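Local coordinates for protein glycerol dehydratase (Clostridium butyricum, PDB 1R8W) that probably acts as a glycyl-radical lyase that dehydrates glycerol, a member of the pyruvate formate lyase-like family, at residues E30-I35 with S83-E88; E37-T42 with A52-H57; E60-T65 with I216-R221. All coordinates share one frame; numbering follows the deposited sequence.

Contact 1: residues E30-I35 with S83-E88; sequences ERAILI and SQVFPE
R31, near the start of helix 30-41, reaches across loop 83-88 and makes an end-on, two-nitrogen salt bridge with E88, joining that helix to the loop ahead of helix 92-97 in this pyruvate formate lyase-like protein. NH2 of R31 bonds OE1 of E88 at 2.6 Å, and NH1 of R31 bonds OE2 of E88 at 3.1 Å. Both oxygens use their syn lone pairs, and the guanidinium and carboxylate planes are 18° apart, nearly coplanar. With CG anti to the backbone N (chi1 -178°) and the chain extended as far as NE, the guanidinium is carried out to that carboxylate. NH1 also bonds the carbonyl O of V85, while NE is held by the carbonyl of I276 and OE1 of E88 has a second cation in R51.

The F86 ring covers one face of the guanidinium, centres 3.8 Å apart and planes at 25°, and CD of R31 adds a CH-pi contact.

A32 and I35 supply the apolar contacts: CB of A32 meets CB of V85 and CG of P87, and CG2 of I35 meets CD of P87. One water accepts from N of A32 and N of V85 and donates to OE1 of Q84, the last at 2.6 Å; NE2 of Q84 bonds the L76 carbonyl.

Contact 2: residues E37-T42 with A52-H57; sequences ESFKQT and ALALKH
An antiparallel helix pair forms this contact: S38 on helix 30-41 lies nearest A54 on helix 47-61, two helices that follow each other in the chain of the pyruvate formate lyase-like fold. The short axes of 37-41 and 52-57 run at 142° between their N-to-C directions and approach to 9.0 Å. The two backbones come nearest at a serine and an alanine: the CA atoms of S38 and A54 lie 5.4 Å apart, and OG of S38 comes to 3.4 Å from CA of A54. One turn further along the second helix, CB of H57 rests against CB of S38 at 3.8 Å.

F39 turns the edge of its ring, rather than a face, to the methyl of A54, with CE1 of F39 3.9 Å from CB of A54. The same ring also meets that of W126. At the far end of the first segment, the side chains of T42 and L53 run antiparallel, side by side, with CG2 of T42 against CD2 of L53.

The polar link lies at the other end, between H57 and E37. Extended beyond CG, the E37 chain brings its carboxylate to the edge of the imidazole, the two planes standing 88° apart. NE2 of H57 donates almost within its own ring plane but meets OE1 of E37 from above the carboxylate plane, at 3.2 Å with an N-H...O angle of 166°.

Contact 3: residues E60-T65 with I216-R221; sequences ENIPIT and ITYVNR
T217 crosses the E60 side chain at a slant, its OG1 4.1 Å from CG of E60, a loose contact at the margin of this helix-to-loop junction. The carboxylate of E60 is engaged by K56.

Next along helix 197-230, Y218 offers CE1 to two isoleucines of the segment that leaves the first helix. CG2 of I62 approaches at the ring edge, 3.7 Å from CE1 of Y218, and CD1 of I64 touches the same carbon at 3.8 Å. OH of Y218 donates to a water at 2.6 Å, which in turn donates to the carbonyl O of P63; this OH is also hydrogen-bonded to OH of Y222.

One turn on, R221 bends at chi3 (61°) and sends its guanidinium to the carbonyl O of I62. NH1 bonds that oxygen at 2.9 Å on a lone pair in the carbonyl plane, and NH2 adds a weak bond at 3.0 Å. CG1 of I64 covers the centre of one guanidinium face; O of E60 lies over the opposite face, toward its rim, at an angle too poor for a hydrogen bond to NH1.

The R221 guanidinium thus hydrogen-bonds two backbone oxygens, of L59 and I62, at the C-terminal end of helix 47-61, where its positive charge would be expected to interact favourably with the helix dipole.

How the contacts relate
Two successive helices tie the three contacts together. Helix 30-41 supplies the first segments of contacts 1 and 2, and helix 47-61 supplies the second segment of contact 2 and the start of contact 3. Along the chain, contact 2 is nested inside contact 1, contact 3 follows contact 2, and contacts 1 and 3 interleave. Centres lie about 12 Å apart for contacts 1 and 2 and about 16 Å for either with contact 3. I35 packs on A54, L34 on N61 and I62, and E30 on I62 and P63. Contact 1 thus touches both others, whereas contacts 2 and 3 merely adjoin along helix 47-61. The helix pair thereby joins loop 83-88 to helix 197-230.

Contact 1: residues E30-I35 with S83-E88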
loop_
_atom_site.group_PDB
_atom_site.type_symbol
_atom_site.label_atom_id
_atom_site.label_comp_id
_atom_site.label_asym_id
_atom_site.label_seq_id
_atom_site.Cartn_x
_atom_site.Cartn_y
_atom_site.Cartn_z
ATOM N N GLU A 30 1.882 22.864 18.908
ATOM C CA GLU A 30 1.265 21.727 19.575
ATOM C C GLU A 30 0.932 20.526 18.683
ATOM O O GLU A 30 1.416 19.421 18.932
ATOM C CB GLU A 30 0.011 22.177 20.326
ATOM C CG GLU A 30 0.276 22.872 21.668
ATOM C CD GLU A 30 1.027 24.189 21.539
ATOM O OE1 GLU A 30 0.695 24.989 20.638
ATOM O OE2 GLU A 30 1.939 24.430 22.356
ATOM N N ARG A 31 0.117 20.725 17.648
ATOM C CA ARG A 31 -0.246 19.607 16.781
ATOM C C ARG A 31 0.949 18.907 16.153
ATOM O O ARG A 31 0.988 17.682 16.094
ATOM C CB ARG A 31 -1.189 20.050 15.667
ATOM C CG ARG A 31 -1.630 18.895 14.769
ATOM C CD ARG A 31 -2.482 19.358 13.596
ATOM N NE ARG A 31 -2.962 18.231 12.798
ATOM C CZ ARG A 31 -2.199 17.469 12.015
ATOM N NH1 ARG A 31 -0.895 17.699 11.901
ATOM N NH2 ARG A 31 -2.746 16.465 11.342
ATOM N N ALA A 32 1.918 19.680 15.677
ATOM C CA ALA A 32 3.102 19.106 15.050
ATOM C C ALA A 32 3.829 18.180 16.016
ATOM O O ALA A 32 4.253 17.087 15.640
ATOM C CB ALA A 32 4.035 20.210 14.575
ATOM N N ILE A 33 3.973 18.617 17.263
ATOM C CA ILE A 33 4.645 17.806 18.270
ATOM C C ILE A 33 3.837 16.543 18.560
ATOM O O ILE A 33 4.379 15.438 18.582
ATOM C CB ILE A 33 4.849 18.599 19.596
ATOM C CG1 ILE A 33 6.149 19.407 19.540
ATOM C CG2 ILE A 33 4.929 17.646 20.779
ATOM C CD1 ILE A 33 6.206 20.422 18.436
ATOM N N LEU A 34 2.536 16.710 18.767
ATOM C CA LEU A 34 1.674 15.579 19.075
ATOM C C LEU A 34 1.603 14.483 18.003
ATOM O O LEU A 34 1.725 13.299 18.325
ATOM C CB LEU A 34 0.270 16.080 19.408
ATOM C CG LEU A 34 0.188 16.916 20.683
ATOM C CD1 LEU A 34 -1.244 17.384 20.901
ATOM C CD2 LEU A 34 0.667 16.080 21.869
ATOM N N ILE A 35 1.413 14.859 16.741
ATOM C CA ILE A 35 1.326 13.852 15.688
ATOM C C ILE A 35 2.662 13.130 15.482
ATOM O O ILE A 35 2.690 11.949 15.138
ATOM C CB ILE A 35 0.846 14.468 14.345
ATOM C CG1 ILE A 35 0.491 13.346 13.366
ATOM C CG2 ILE A 35 1.923 15.361 13.753
ATOM C CD1 ILE A 35 -0.113 13.832 12.072
ATOM N N SER A 83 -2.410 29.462 12.916
ATOM C CA SER A 83 -2.293 28.156 12.278
ATOM C C SER A 83 -1.463 27.094 12.993
ATOM O O SER A 83 -0.429 27.367 13.597
ATOM C CB SER A 83 -1.744 28.335 10.857
ATOM O OG SER A 83 -1.502 27.084 10.237
ATOM N N GLN A 84 -1.941 25.863 12.888
ATOM C CA GLN A 84 -1.291 24.702 13.470
ATOM C C GLN A 84 -0.378 24.210 12.335
ATOM O O GLN A 84 -0.427 24.760 11.236
ATOM C CB GLN A 84 -2.379 23.683 13.814
ATOM C CG GLN A 84 -2.193 22.872 15.076
ATOM C CD GLN A 84 -1.782 23.683 16.289
ATOM O OE1 GLN A 84 -0.598 23.816 16.574
ATOM N NE2 GLN A 84 -2.756 24.225 17.009
ATOM N N VAL A 85 0.453 23.200 12.582
ATOM C CA VAL A 85 1.356 22.693 11.543
ATOM C C VAL A 85 1.040 21.253 11.137
ATOM O O VAL A 85 0.618 20.448 11.969
ATOM C CB VAL A 85 2.830 22.784 12.002
ATOM C CG1 VAL A 85 3.734 22.053 11.028
ATOM C CG2 VAL A 85 3.246 24.242 12.101
ATOM N N PHE A 86 1.240 20.932 9.857
ATOM C CA PHE A 86 0.954 19.592 9.349
ATOM C C PHE A 86 2.147 18.978 8.633
ATOM O O PHE A 86 2.179 18.908 7.404
ATOM C CB PHE A 86 -0.256 19.631 8.415
ATOM C CG PHE A 86 -1.520 20.092 9.090
ATOM C CD1 PHE A 86 -1.653 21.406 9.527
ATOM C CD2 PHE A 86 -2.569 19.207 9.312
ATOM C CE1 PHE A 86 -2.804 21.827 10.172
ATOM C CE2 PHE A 86 -3.725 19.620 9.957
ATOM C CZ PHE A 86 -3.842 20.934 10.389
ATOM N N PRO A 87 3.126 18.484 9.409
ATOM C CA PRO A 87 4.380 17.852 8.978
ATOM C C PRO A 87 4.203 16.671 8.043
ATOM O O PRO A 87 5.075 16.401 7.221
ATOM C CB PRO A 87 5.012 17.388 10.290
ATOM C CG PRO A 87 4.327 18.181 11.340
ATOM C CD PRO A 87 2.926 18.273 10.852
ATOM N N GLU A 88 3.085 15.962 8.189
ATOM C CA GLU A 88 2.818 14.770 7.389
ATOM C C GLU A 88 2.720 14.980 5.883
ATOM O O GLU A 88 2.892 14.037 5.114
ATOM C CB GLU A 88 1.547 14.067 7.884
ATOM C CG GLU A 88 0.245 14.847 7.696
ATOM C CD GLU A 88 -0.202 15.571 8.955
ATOM O OE1 GLU A 88 -1.357 15.354 9.386
ATOM O OE2 GLU A 88 0.594 16.356 9.511
HETATM O O HOH W 1 -1.897 25.148 19.948
HETATM O O HOH W 2 1.295 22.603 15.291
#

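Contact 2: residues E37-T42 with A52-H57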
loop_
_atom_site.group_PDB
_atom_site.type_symbol
_atom_site.label_atom_id
_atom_site.label_comp_id
_atom_site.label_asym_id
_atom_site.label_seq_id
_atom_site.Cartn_x
_atom_site.Cartn_y
_atom_site.Cartn_z
ATOM N N GLU A 37 4.962 12.602 17.874
ATOM C CA GLU A 37 5.081 11.731 19.024
ATOM C C GLU A 37 4.287 10.436 18.802
ATOM O O GLU A 37 4.798 9.340 19.040
ATOM C CB GLU A 37 4.598 12.507 20.250
ATOM C CG GLU A 37 4.378 11.706 21.502
ATOM C CD GLU A 37 4.173 12.598 22.716
ATOM O OE1 GLU A 37 3.475 13.631 22.596
ATOM O OE2 GLU A 37 4.709 12.260 23.794
ATOM N N SER A 38 3.051 10.564 18.323
ATOM C CA SER A 38 2.196 9.406 18.061
ATOM C C SER A 38 2.725 8.507 16.939
ATOM O O SER A 38 2.717 7.282 17.062
ATOM C CB SER A 38 0.785 9.858 17.709
ATOM O OG SER A 38 0.011 8.760 17.260
ATOM N N PHE A 39 3.173 9.112 15.842
ATOM C CA PHE A 39 3.706 8.337 14.727
ATOM C C PHE A 39 4.930 7.511 15.130
ATOM O O PHE A 39 5.135 6.412 14.620
ATOM C CB PHE A 39 4.056 9.257 13.549
ATOM C CG PHE A 39 3.038 9.231 12.436
ATOM C CD1 PHE A 39 1.729 9.660 12.656
ATOM C CD2 PHE A 39 3.383 8.758 11.169
ATOM C CE1 PHE A 39 0.782 9.616 11.634
ATOM C CE2 PHE A 39 2.445 8.709 10.140
ATOM C CZ PHE A 39 1.141 9.139 10.373
ATOM N N LYS A 40 5.743 8.035 16.041
ATOM C CA LYS A 40 6.926 7.309 16.499
ATOM C C LYS A 40 6.525 6.015 17.197
ATOM O O LYS A 40 7.280 5.042 17.204
ATOM C CB LYS A 40 7.738 8.161 17.474
ATOM C CG LYS A 40 8.601 9.211 16.819
ATOM C CD LYS A 40 9.286 10.070 17.861
ATOM C CE LYS A 40 10.195 11.097 17.207
ATOM N NZ LYS A 40 10.627 12.153 18.166
ATOM N N GLN A 41 5.329 6.011 17.773
ATOM C CA GLN A 41 4.828 4.848 18.492
ATOM C C GLN A 41 3.958 3.894 17.685
ATOM O O GLN A 41 3.571 2.843 18.190
ATOM C CB GLN A 41 4.033 5.305 19.714
ATOM C CG GLN A 41 4.861 6.033 20.745
ATOM C CD GLN A 41 4.028 6.505 21.916
ATOM O OE1 GLN A 41 3.080 7.280 21.749
ATOM N NE2 GLN A 41 4.377 6.040 23.114
ATOM N N THR A 42 3.648 4.247 16.441
ATOM C CA THR A 42 2.793 3.407 15.616
ATOM C C THR A 42 3.476 2.920 14.349
ATOM O O THR A 42 2.820 2.478 13.409
ATOM C CB THR A 42 1.526 4.166 15.224
ATOM O OG1 THR A 42 1.884 5.322 14.459
ATOM C CG2 THR A 42 0.775 4.610 16.469
ATOM N N ALA A 52 -5.579 7.127 12.514
ATOM C CA ALA A 52 -6.635 7.106 13.514
ATOM C C ALA A 52 -6.034 7.364 14.889
ATOM O O ALA A 52 -6.526 8.196 15.646
ATOM C CB ALA A 52 -7.346 5.767 13.492
ATOM N N LEU A 53 -4.960 6.646 15.204
ATOM C CA LEU A 53 -4.279 6.789 16.487
ATOM C C LEU A 53 -3.680 8.183 16.669
ATOM O O LEU A 53 -3.647 8.708 17.779
ATOM C CB LEU A 53 -3.178 5.730 16.610
ATOM C CG LEU A 53 -3.464 4.406 17.335
ATOM C CD1 LEU A 53 -4.945 4.143 17.456
ATOM C CD2 LEU A 53 -2.771 3.288 16.588
ATOM N N ALA A 54 -3.205 8.777 15.577
ATOM C CA ALA A 54 -2.614 10.111 15.628
ATOM C C ALA A 54 -3.681 11.150 15.961
ATOM O O ALA A 54 -3.446 12.059 16.753
ATOM C CB ALA A 54 -1.962 10.446 14.298
ATOM N N LEU A 55 -4.853 11.014 15.348
ATOM C CA LEU A 55 -5.942 11.944 15.597
ATOM C C LEU A 55 -6.356 11.818 17.058
ATOM O O LEU A 55 -6.662 12.806 17.722
ATOM C CB LEU A 55 -7.125 11.632 14.678
ATOM C CG LEU A 55 -8.337 12.561 14.792
ATOM C CD1 LEU A 55 -7.902 13.985 14.532
ATOM C CD2 LEU A 55 -9.404 12.149 13.805
ATOM N N LYS A 56 -6.357 10.587 17.551
ATOM C CA LYS A 56 -6.711 10.311 18.933
ATOM C C LYS A 56 -5.735 11.029 19.867
ATOM O O LYS A 56 -6.144 11.762 20.773
ATOM C CB LYS A 56 -6.649 8.806 19.190
ATOM C CG LYS A 56 -6.917 8.401 20.631
ATOM C CD LYS A 56 -6.804 6.892 20.803
ATOM C CE LYS A 56 -7.237 6.445 22.189
ATOM N NZ LYS A 56 -6.373 7.006 23.260
ATOM N N HIS A 57 -4.442 10.816 19.643
ATOM C CA HIS A 57 -3.426 11.437 20.477
ATOM C C HIS A 57 -3.535 12.958 20.429
ATOM O O HIS A 57 -3.439 13.632 21.454
ATOM C CB HIS A 57 -2.036 11.003 20.029
ATOM C CG HIS A 57 -0.967 11.302 21.030
ATOM N ND1 HIS A 57 -1.063 10.918 22.351
ATOM C CD2 HIS A 57 0.223 11.936 20.907
ATOM C CE1 HIS A 57 0.024 11.301 22.997
ATOM N NE2 HIS A 57 0.820 11.921 22.144
#

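Contact 3: residues E60-T65 with I216-R221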
loop_
_atom_site.group_PDB
_atom_site.type_symbol
_atom_site.label_atom_id
_atom_site.label_comp_id
_atom_site.label_asym_id
_atom_site.label_seq_id
_atom_site.Cartn_x
_atom_site.Cartn_y
_atom_site.Cartn_z
ATOM N N GLU A 60 -6.698 14.316 22.314
ATOM C CA GLU A 60 -6.669 14.125 23.760
ATOM C C GLU A 60 -5.683 15.059 24.441
ATOM O O GLU A 60 -5.831 15.359 25.618
ATOM C CB GLU A 60 -6.278 12.687 24.119
ATOM C CG GLU A 60 -7.229 11.618 23.632
ATOM C CD GLU A 60 -6.773 10.222 24.021
ATOM O OE1 GLU A 60 -5.558 9.938 23.918
ATOM O OE2 GLU A 60 -7.631 9.404 24.417
ATOM N N ASN A 61 -4.689 15.530 23.698
ATOM C CA ASN A 61 -3.660 16.383 24.281
ATOM C C ASN A 61 -3.512 17.795 23.719
ATOM O O ASN A 61 -2.664 18.556 24.176
ATOM C CB ASN A 61 -2.318 15.653 24.191
ATOM C CG ASN A 61 -2.362 14.287 24.847
ATOM O OD1 ASN A 61 -2.453 14.178 26.068
ATOM N ND2 ASN A 61 -2.313 13.236 24.038
ATOM N N ILE A 62 -4.325 18.151 22.735
ATOM C CA ILE A 62 -4.234 19.481 22.145
ATOM C C ILE A 62 -4.807 20.502 23.130
ATOM O O ILE A 62 -5.808 20.236 23.796
ATOM C CB ILE A 62 -5.022 19.545 20.801
ATOM C CG1 ILE A 62 -4.656 20.808 20.025
ATOM C CG2 ILE A 62 -6.514 19.514 21.062
ATOM C CD1 ILE A 62 -3.275 20.764 19.406
ATOM N N PRO A 63 -4.167 21.674 23.255
ATOM C CA PRO A 63 -4.673 22.691 24.177
ATOM C C PRO A 63 -6.129 23.029 23.889
ATOM O O PRO A 63 -6.523 23.161 22.734
ATOM C CB PRO A 63 -3.753 23.875 23.918
ATOM C CG PRO A 63 -2.450 23.208 23.621
ATOM C CD PRO A 63 -2.865 22.082 22.693
ATOM N N ILE A 64 -6.922 23.151 24.945
ATOM C CA ILE A 64 -8.333 23.499 24.826
ATOM C C ILE A 64 -8.458 24.995 25.133
ATOM O O ILE A 64 -7.843 25.487 26.078
ATOM C CB ILE A 64 -9.179 22.673 25.828
ATOM C CG1 ILE A 64 -9.152 21.202 25.418
ATOM C CG2 ILE A 64 -10.610 23.166 25.869
ATOM C CD1 ILE A 64 -9.659 20.949 23.999
ATOM N N THR A 65 -9.233 25.722 24.336
ATOM C CA THR A 65 -9.387 27.157 24.563
ATOM C C THR A 65 -10.798 27.681 24.356
ATOM O O THR A 65 -11.453 27.369 23.363
ATOM C CB THR A 65 -8.455 27.977 23.651
ATOM O OG1 THR A 65 -7.108 27.525 23.814
ATOM C CG2 THR A 65 -8.531 29.453 24.002
ATOM N N ILE A 216 -15.427 12.236 20.385
ATOM C CA ILE A 216 -16.311 12.314 21.537
ATOM C C ILE A 216 -15.577 12.849 22.763
ATOM O O ILE A 216 -16.107 13.694 23.485
ATOM C CB ILE A 216 -16.933 10.935 21.894
ATOM C CG1 ILE A 216 -17.838 10.451 20.759
ATOM C CG2 ILE A 216 -17.764 11.054 23.165
ATOM C CD1 ILE A 216 -18.575 9.156 21.062
ATOM N N THR A 217 -14.361 12.373 23.009
ATOM C CA THR A 217 -13.640 12.863 24.173
ATOM C C THR A 217 -13.197 14.309 23.959
ATOM O O THR A 217 -13.044 15.062 24.921
ATOM C CB THR A 217 -12.414 11.984 24.524
ATOM O OG1 THR A 217 -11.219 12.613 24.060
ATOM C CG2 THR A 217 -12.546 10.613 23.907
ATOM N N TYR A 218 -13.007 14.703 22.703
ATOM C CA TYR A 218 -12.611 16.078 22.402
ATOM C C TYR A 218 -13.722 17.007 22.871
ATOM O O TYR A 218 -13.472 17.999 23.547
ATOM C CB TYR A 218 -12.398 16.274 20.899
ATOM C CG TYR A 218 -11.917 17.664 20.535
ATOM C CD1 TYR A 218 -10.656 18.112 20.928
ATOM C CD2 TYR A 218 -12.737 18.541 19.820
ATOM C CE1 TYR A 218 -10.221 19.398 20.624
ATOM C CE2 TYR A 218 -12.313 19.832 19.511
ATOM C CZ TYR A 218 -11.056 20.254 19.917
ATOM O OH TYR A 218 -10.645 21.537 19.638
ATOM N N VAL A 219 -14.953 16.669 22.509
ATOM C CA VAL A 219 -16.106 17.467 22.899
ATOM C C VAL A 219 -16.259 17.502 24.419
ATOM O O VAL A 219 -16.616 18.534 24.988
ATOM C CB VAL A 219 -17.408 16.912 22.281
ATOM C CG1 VAL A 219 -18.593 17.759 22.717
ATOM C CG2 VAL A 219 -17.298 16.901 20.764
ATOM N N ASN A 220 -15.991 16.375 25.074
ATOM C CA ASN A 220 -16.100 16.306 26.527
ATOM C C ASN A 220 -15.064 17.174 27.213
ATOM O O ASN A 220 -15.339 17.763 28.256
ATOM C CB ASN A 220 -15.973 14.865 27.003
ATOM C CG ASN A 220 -17.316 14.176 27.100
ATOM O OD1 ASN A 220 -17.425 12.964 26.910
ATOM N ND2 ASN A 220 -18.354 14.950 27.409
ATOM N N ARG A 221 -13.874 17.259 26.630
ATOM C CA ARG A 221 -12.836 18.088 27.214
ATOM C C ARG A 221 -13.329 19.530 27.296
ATOM O O ARG A 221 -13.039 20.235 28.260
ATOM C CB ARG A 221 -11.553 18.010 26.389
ATOM C CG ARG A 221 -10.904 16.636 26.395
ATOM C CD ARG A 221 -9.577 16.669 25.667
ATOM N NE ARG A 221 -8.645 17.586 26.312
ATOM C CZ ARG A 221 -7.613 18.156 25.703
ATOM N NH1 ARG A 221 -7.377 17.912 24.421
ATOM N NH2 ARG A 221 -6.813 18.970 26.375
HETATM O O HOH W 3 -8.487 22.647 20.585
#